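Local atomic coordinates of La protein (Trypanosoma brucei, PDB entry 1S29), a protein that probably binds RNA through, among other parts, its N-terminal La motif, a winged-helix domain with a conserved aromatic patch that mediates RNA binding. Residues M37-L50 with V77-L91. Residues are numbered along the deposited sequence; the frame is centred on the assembly and turned at random.
Sequences MAENAEGFVSLETL and VLSEDGLMVRRRDPL
Leu83 O accepts two hydrogen bonds, a nearly straight one (173°) from Leu47 N across the contact at 2.9 Å and one from a water that also accepts from Glu48 N. Val45 and Val85 continue the antiparallel pairing, each N donating to the other's O, and a second water joins Gly43 O to Arg87 N. The Phe44 ring lies across the 76-78/84-87 hairpin: Arg86 CD sits over one face, 3.7 Å from the ring centroid, Ser79 CB over the opposite face, and Val77 O near the plane at the rim. Extended from CG to NE, the Arg86 chain slants across the ring face and leaves its guanidinium plane 70° from the ring. Met84, a selenomethionine, bends at chi3 (86°), which brings CE to 3.7 Å from Phe44 O, while its selenium makes an oblique Met-aromatic contact with the ring. Asn40 OD1 accepts from Phe44 N at 2.9 Å and its ND2 donates to Phe44 O. On the buried side, Leu47 CD2 and Leu50 CD1 each meet Val85 CG1 at 3.7 Å; Phe22 packs on Leu50 and Val85, helix 63-70 on Leu47. At the far end of strand 84-87, CE of selenomethionine Met37 touches Arg87 CD and Leu91 CD2, while Arg87 NH1 hydrogen-bonds Phe22 O and NH2 salt-bridges Asp24. Short strand 45-46 thus edges a C-terminal beta hairpin, the small three-stranded antiparallel sheet characteristic of the winged-helix fold.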
loop_
_atom_site.group_PDB
_atom_site.type_symbol
_atom_site.label_atom_id
_atom_site.label_comp_id
_atom_site.label_asym_id
_atom_site.label_seq_id
_atom_site.Cartn_x
_atom_site.Cartn_y
_atom_site.Cartn_z
HETATM N N MSE A 37 6.841 3.332 9.024
HETATM C CA MSE A 37 7.999 3.203 8.151
HETATM C C MSE A 37 9.307 3.219 8.930
HETATM O O MSE A 37 10.285 2.588 8.514
HETATM C CB MSE A 37 8.009 4.330 7.115
HETATM C CG MSE A 37 6.928 4.215 6.055
HETATM SE SE MSE A 37 6.723 5.877 5.074
HETATM C CE MSE A 37 8.373 5.879 4.076
ATOM N N ALA A 38 9.331 3.935 10.050
ATOM C CA ALA A 38 10.534 4.038 10.866
ATOM C C ALA A 38 10.760 2.842 11.783
ATOM O O ALA A 38 11.767 2.789 12.501
ATOM C CB ALA A 38 10.494 5.323 11.697
ATOM N N GLU A 39 9.830 1.892 11.776
ATOM C CA GLU A 39 9.968 0.706 12.622
ATOM C C GLU A 39 11.070 -0.210 12.112
ATOM O O GLU A 39 11.573 -1.054 12.852
ATOM C CB GLU A 39 8.649 -0.065 12.701
ATOM C CG GLU A 39 7.502 0.743 13.269
ATOM C CD GLU A 39 6.268 -0.096 13.493
ATOM O OE1 GLU A 39 5.945 -0.922 12.617
ATOM O OE2 GLU A 39 5.620 0.076 14.542
ATOM N N ASN A 40 11.426 -0.062 10.840
ATOM C CA ASN A 40 12.502 -0.852 10.256
ATOM C C ASN A 40 13.268 0.035 9.272
ATOM O O ASN A 40 12.737 1.026 8.763
ATOM C CB ASN A 40 11.940 -2.103 9.570
ATOM C CG ASN A 40 11.019 -1.773 8.425
ATOM O OD1 ASN A 40 11.467 -1.444 7.331
ATOM N ND2 ASN A 40 9.713 -1.848 8.676
ATOM N N ALA A 41 14.523 -0.322 9.022
ATOM C CA ALA A 41 15.399 0.456 8.150
ATOM C C ALA A 41 15.056 0.441 6.677
ATOM O O ALA A 41 15.643 1.191 5.903
ATOM C CB ALA A 41 16.843 -0.009 8.333
ATOM N N GLU A 42 14.112 -0.404 6.284
ATOM C CA GLU A 42 13.746 -0.508 4.881
ATOM C C GLU A 42 12.482 0.283 4.568
ATOM O O GLU A 42 12.113 0.457 3.402
ATOM C CB GLU A 42 13.585 -1.991 4.510
ATOM C CG GLU A 42 14.856 -2.818 4.802
ATOM C CD GLU A 42 14.670 -4.322 4.623
ATOM O OE1 GLU A 42 14.401 -4.770 3.486
ATOM O OE2 GLU A 42 14.805 -5.059 5.623
ATOM N N GLY A 43 11.840 0.791 5.618
ATOM C CA GLY A 43 10.623 1.566 5.442
ATOM C C GLY A 43 9.419 0.718 5.080
ATOM O O GLY A 43 8.443 1.216 4.516
ATOM N N PHE A 44 9.497 -0.574 5.378
ATOM C CA PHE A 44 8.394 -1.483 5.097
ATOM C C PHE A 44 7.208 -1.247 6.031
ATOM O O PHE A 44 7.375 -1.027 7.242
ATOM C CB PHE A 44 8.859 -2.941 5.223
ATOM C CG PHE A 44 9.426 -3.517 3.951
ATOM C CD1 PHE A 44 10.735 -3.984 3.901
ATOM C CD2 PHE A 44 8.640 -3.605 2.807
ATOM C CE1 PHE A 44 11.251 -4.534 2.723
ATOM C CE2 PHE A 44 9.145 -4.150 1.630
ATOM C CZ PHE A 44 10.459 -4.615 1.591
ATOM N N VAL A 45 6.014 -1.299 5.449
ATOM C CA VAL A 45 4.757 -1.122 6.180
ATOM C C VAL A 45 3.892 -2.342 5.861
ATOM O O VAL A 45 3.742 -2.702 4.696
ATOM C CB VAL A 45 4.011 0.150 5.712
ATOM C CG1 VAL A 45 2.660 0.236 6.415
ATOM C CG2 VAL A 45 4.844 1.394 6.020
ATOM N N SER A 46 3.333 -2.986 6.884
ATOM C CA SER A 46 2.519 -4.177 6.649
ATOM C C SER A 46 1.248 -3.867 5.873
ATOM O O SER A 46 0.633 -2.817 6.063
ATOM C CB SER A 46 2.159 -4.862 7.971
ATOM O OG SER A 46 1.205 -4.112 8.722
ATOM N N LEU A 47 0.866 -4.787 4.992
ATOM C CA LEU A 47 -0.336 -4.594 4.202
ATOM C C LEU A 47 -1.558 -4.613 5.125
ATOM O O LEU A 47 -2.579 -4.005 4.808
ATOM C CB LEU A 47 -0.445 -5.668 3.105
ATOM C CG LEU A 47 0.679 -5.713 2.057
ATOM C CD1 LEU A 47 0.297 -6.682 0.943
ATOM C CD2 LEU A 47 0.918 -4.332 1.480
ATOM N N GLU A 48 -1.468 -5.285 6.274
ATOM C CA GLU A 48 -2.621 -5.272 7.165
ATOM C C GLU A 48 -2.840 -3.857 7.696
ATOM O O GLU A 48 -3.964 -3.479 8.009
ATOM C CB GLU A 48 -2.474 -6.273 8.327
ATOM C CG GLU A 48 -1.261 -6.099 9.214
ATOM C CD GLU A 48 -1.258 -7.080 10.382
ATOM O OE1 GLU A 48 -1.703 -8.235 10.201
ATOM O OE2 GLU A 48 -0.805 -6.702 11.481
ATOM N N THR A 49 -1.768 -3.074 7.794
ATOM C CA THR A 49 -1.903 -1.706 8.260
ATOM C C THR A 49 -2.611 -0.914 7.175
ATOM O O THR A 49 -3.470 -0.079 7.467
ATOM C CB THR A 49 -0.547 -1.047 8.519
ATOM O OG1 THR A 49 0.075 -1.689 9.634
ATOM C CG2 THR A 49 -0.733 0.434 8.843
ATOM N N LEU A 50 -2.242 -1.174 5.925
ATOM C CA LEU A 50 -2.862 -0.465 4.810
ATOM C C LEU A 50 -4.366 -0.724 4.749
ATOM O O LEU A 50 -5.142 0.154 4.373
ATOM C CB LEU A 50 -2.199 -0.863 3.491
ATOM C CG LEU A 50 -0.731 -0.447 3.367
ATOM C CD1 LEU A 50 -0.307 -0.574 1.913
ATOM C CD2 LEU A 50 -0.534 0.980 3.848
ATOM N N VAL A 77 7.433 -1.284 -3.639
ATOM C CA VAL A 77 8.123 -2.572 -3.697
ATOM C C VAL A 77 7.565 -3.466 -2.594
ATOM O O VAL A 77 7.515 -3.057 -1.428
ATOM C CB VAL A 77 9.645 -2.424 -3.458
ATOM C CG1 VAL A 77 10.314 -3.791 -3.531
ATOM C CG2 VAL A 77 10.251 -1.488 -4.477
ATOM N N LEU A 78 7.145 -4.675 -2.969
ATOM C CA LEU A 78 6.602 -5.644 -2.023
ATOM C C LEU A 78 7.734 -6.444 -1.381
ATOM O O LEU A 78 8.763 -6.693 -2.009
ATOM C CB LEU A 78 5.642 -6.604 -2.740
ATOM C CG LEU A 78 4.271 -6.028 -3.107
ATOM C CD1 LEU A 78 3.559 -6.935 -4.114
ATOM C CD2 LEU A 78 3.444 -5.865 -1.836
ATOM N N SER A 79 7.539 -6.834 -0.127
ATOM C CA SER A 79 8.544 -7.615 0.580
ATOM C C SER A 79 8.569 -9.007 -0.038
ATOM O O SER A 79 7.608 -9.421 -0.681
ATOM C CB SER A 79 8.213 -7.693 2.078
ATOM O OG SER A 79 6.953 -8.289 2.318
ATOM N N GLU A 80 9.680 -9.713 0.139
ATOM C CA GLU A 80 9.827 -11.058 -0.410
ATOM C C GLU A 80 8.644 -11.951 -0.045
ATOM O O GLU A 80 8.206 -12.752 -0.867
ATOM C CB GLU A 80 11.135 -11.686 0.089
ATOM C CG GLU A 80 11.428 -13.108 -0.409
ATOM C CD GLU A 80 11.806 -13.180 -1.882
ATOM O OE1 GLU A 80 12.140 -12.131 -2.481
ATOM O OE2 GLU A 80 11.785 -14.301 -2.442
ATOM N N ASP A 81 8.116 -11.806 1.172
ATOM C CA ASP A 81 6.989 -12.629 1.612
ATOM C C ASP A 81 5.611 -12.070 1.262
ATOM O O ASP A 81 4.589 -12.663 1.602
ATOM C CB ASP A 81 7.063 -12.889 3.126
ATOM C CG ASP A 81 6.876 -11.628 3.956
ATOM O OD1 ASP A 81 6.494 -10.580 3.396
ATOM O OD2 ASP A 81 7.101 -11.694 5.184
ATOM N N GLY A 82 5.587 -10.924 0.590
ATOM C CA GLY A 82 4.326 -10.321 0.197
ATOM C C GLY A 82 3.402 -9.878 1.320
ATOM O O GLY A 82 2.190 -9.802 1.131
ATOM N N LEU A 83 3.958 -9.581 2.490
ATOM C CA LEU A 83 3.134 -9.136 3.603
ATOM C C LEU A 83 3.365 -7.656 3.888
ATOM O O LEU A 83 2.642 -7.057 4.680
ATOM C CB LEU A 83 3.439 -9.958 4.861
ATOM C CG LEU A 83 3.206 -11.464 4.755
ATOM C CD1 LEU A 83 3.385 -12.079 6.125
ATOM C CD2 LEU A 83 1.811 -11.757 4.229
HETATM N N MSE A 84 4.367 -7.074 3.235
HETATM C CA MSE A 84 4.680 -5.659 3.451
HETATM C C MSE A 84 5.001 -4.928 2.152
HETATM O O MSE A 84 5.244 -5.538 1.115
HETATM C CB MSE A 84 5.870 -5.522 4.409
HETATM C CG MSE A 84 5.767 -6.367 5.668
HETATM SE SE MSE A 84 7.219 -6.052 6.927
HETATM C CE MSE A 84 6.427 -4.547 7.866
ATOM N N VAL A 85 5.005 -3.601 2.213
ATOM C CA VAL A 85 5.327 -2.801 1.043
ATOM C C VAL A 85 6.106 -1.570 1.490
ATOM O O VAL A 85 5.918 -1.078 2.600
ATOM C CB VAL A 85 4.042 -2.358 0.290
ATOM C CG1 VAL A 85 3.197 -1.446 1.173
ATOM C CG2 VAL A 85 4.423 -1.661 -1.019
ATOM N N ARG A 86 6.997 -1.094 0.626
ATOM C CA ARG A 86 7.806 0.082 0.925
ATOM C C ARG A 86 7.888 0.986 -0.296
ATOM O O ARG A 86 7.570 0.570 -1.414
ATOM C CB ARG A 86 9.224 -0.329 1.330
ATOM C CG ARG A 86 10.025 -1.006 0.216
ATOM C CD ARG A 86 11.425 -1.325 0.703
ATOM N NE ARG A 86 12.207 -2.083 -0.274
ATOM C CZ ARG A 86 12.713 -1.578 -1.396
ATOM N NH1 ARG A 86 12.526 -0.305 -1.707
ATOM N NH2 ARG A 86 13.427 -2.350 -2.206
ATOM N N ARG A 87 8.292 2.232 -0.075
ATOM C CA ARG A 87 8.461 3.166 -1.173
ATOM C C ARG A 87 9.700 2.733 -1.932
ATOM O O ARG A 87 10.645 2.187 -1.344
ATOM C CB ARG A 87 8.704 4.587 -0.664
ATOM C CG ARG A 87 7.491 5.339 -0.192
ATOM C CD ARG A 87 7.942 6.575 0.575
ATOM N NE ARG A 87 8.971 7.327 -0.139
ATOM C CZ ARG A 87 8.744 8.414 -0.874
ATOM N NH1 ARG A 87 7.513 8.896 -1.003
ATOM N NH2 ARG A 87 9.756 9.028 -1.476
ATOM N N ARG A 88 9.696 2.983 -3.233
ATOM C CA ARG A 88 10.836 2.662 -4.074
ATOM C C ARG A 88 11.903 3.707 -3.755
ATOM O O ARG A 88 13.094 3.396 -3.654
ATOM C CB ARG A 88 10.434 2.776 -5.545
ATOM C CG ARG A 88 11.529 2.424 -6.543
ATOM C CD ARG A 88 11.673 0.919 -6.707
ATOM N NE ARG A 88 12.644 0.573 -7.739
ATOM C CZ ARG A 88 13.948 0.418 -7.524
ATOM N NH1 ARG A 88 14.444 0.575 -6.304
ATOM N NH2 ARG A 88 14.758 0.110 -8.531
ATOM N N ASP A 89 11.451 4.945 -3.568
ATOM C CA ASP A 89 12.335 6.079 -3.293
ATOM C C ASP A 89 12.435 6.475 -1.824
ATOM O O ASP A 89 11.488 6.323 -1.058
ATOM C CB ASP A 89 11.879 7.297 -4.099
ATOM C CG ASP A 89 11.677 6.980 -5.566
ATOM O OD1 ASP A 89 12.574 6.355 -6.164
ATOM O OD2 ASP A 89 10.622 7.362 -6.122
ATOM N N PRO A 90 13.594 7.017 -1.420
ATOM C CA PRO A 90 13.850 7.451 -0.042
ATOM C C PRO A 90 12.971 8.637 0.339
ATOM O O PRO A 90 12.493 9.364 -0.533
ATOM C CB PRO A 90 15.329 7.839 -0.069
ATOM C CG PRO A 90 15.886 7.051 -1.225
ATOM C CD PRO A 90 14.800 7.178 -2.247
ATOM N N LEU A 91 12.752 8.832 1.634
ATOM C CA LEU A 91 11.950 9.965 2.072
ATOM C C LEU A 91 12.614 11.211 1.500
ATOM O O LEU A 91 13.843 11.289 1.431
ATOM C CB LEU A 91 11.920 10.060 3.599
ATOM C CG LEU A 91 11.145 8.999 4.381
ATOM C CD1 LEU A 91 11.221 9.328 5.866
ATOM C CD2 LEU A 91 9.692 8.965 3.920
HETATM O O HOH W 1 8.575 3.120 2.563
HETATM O O HOH W 2 0.361 -7.555 6.507
#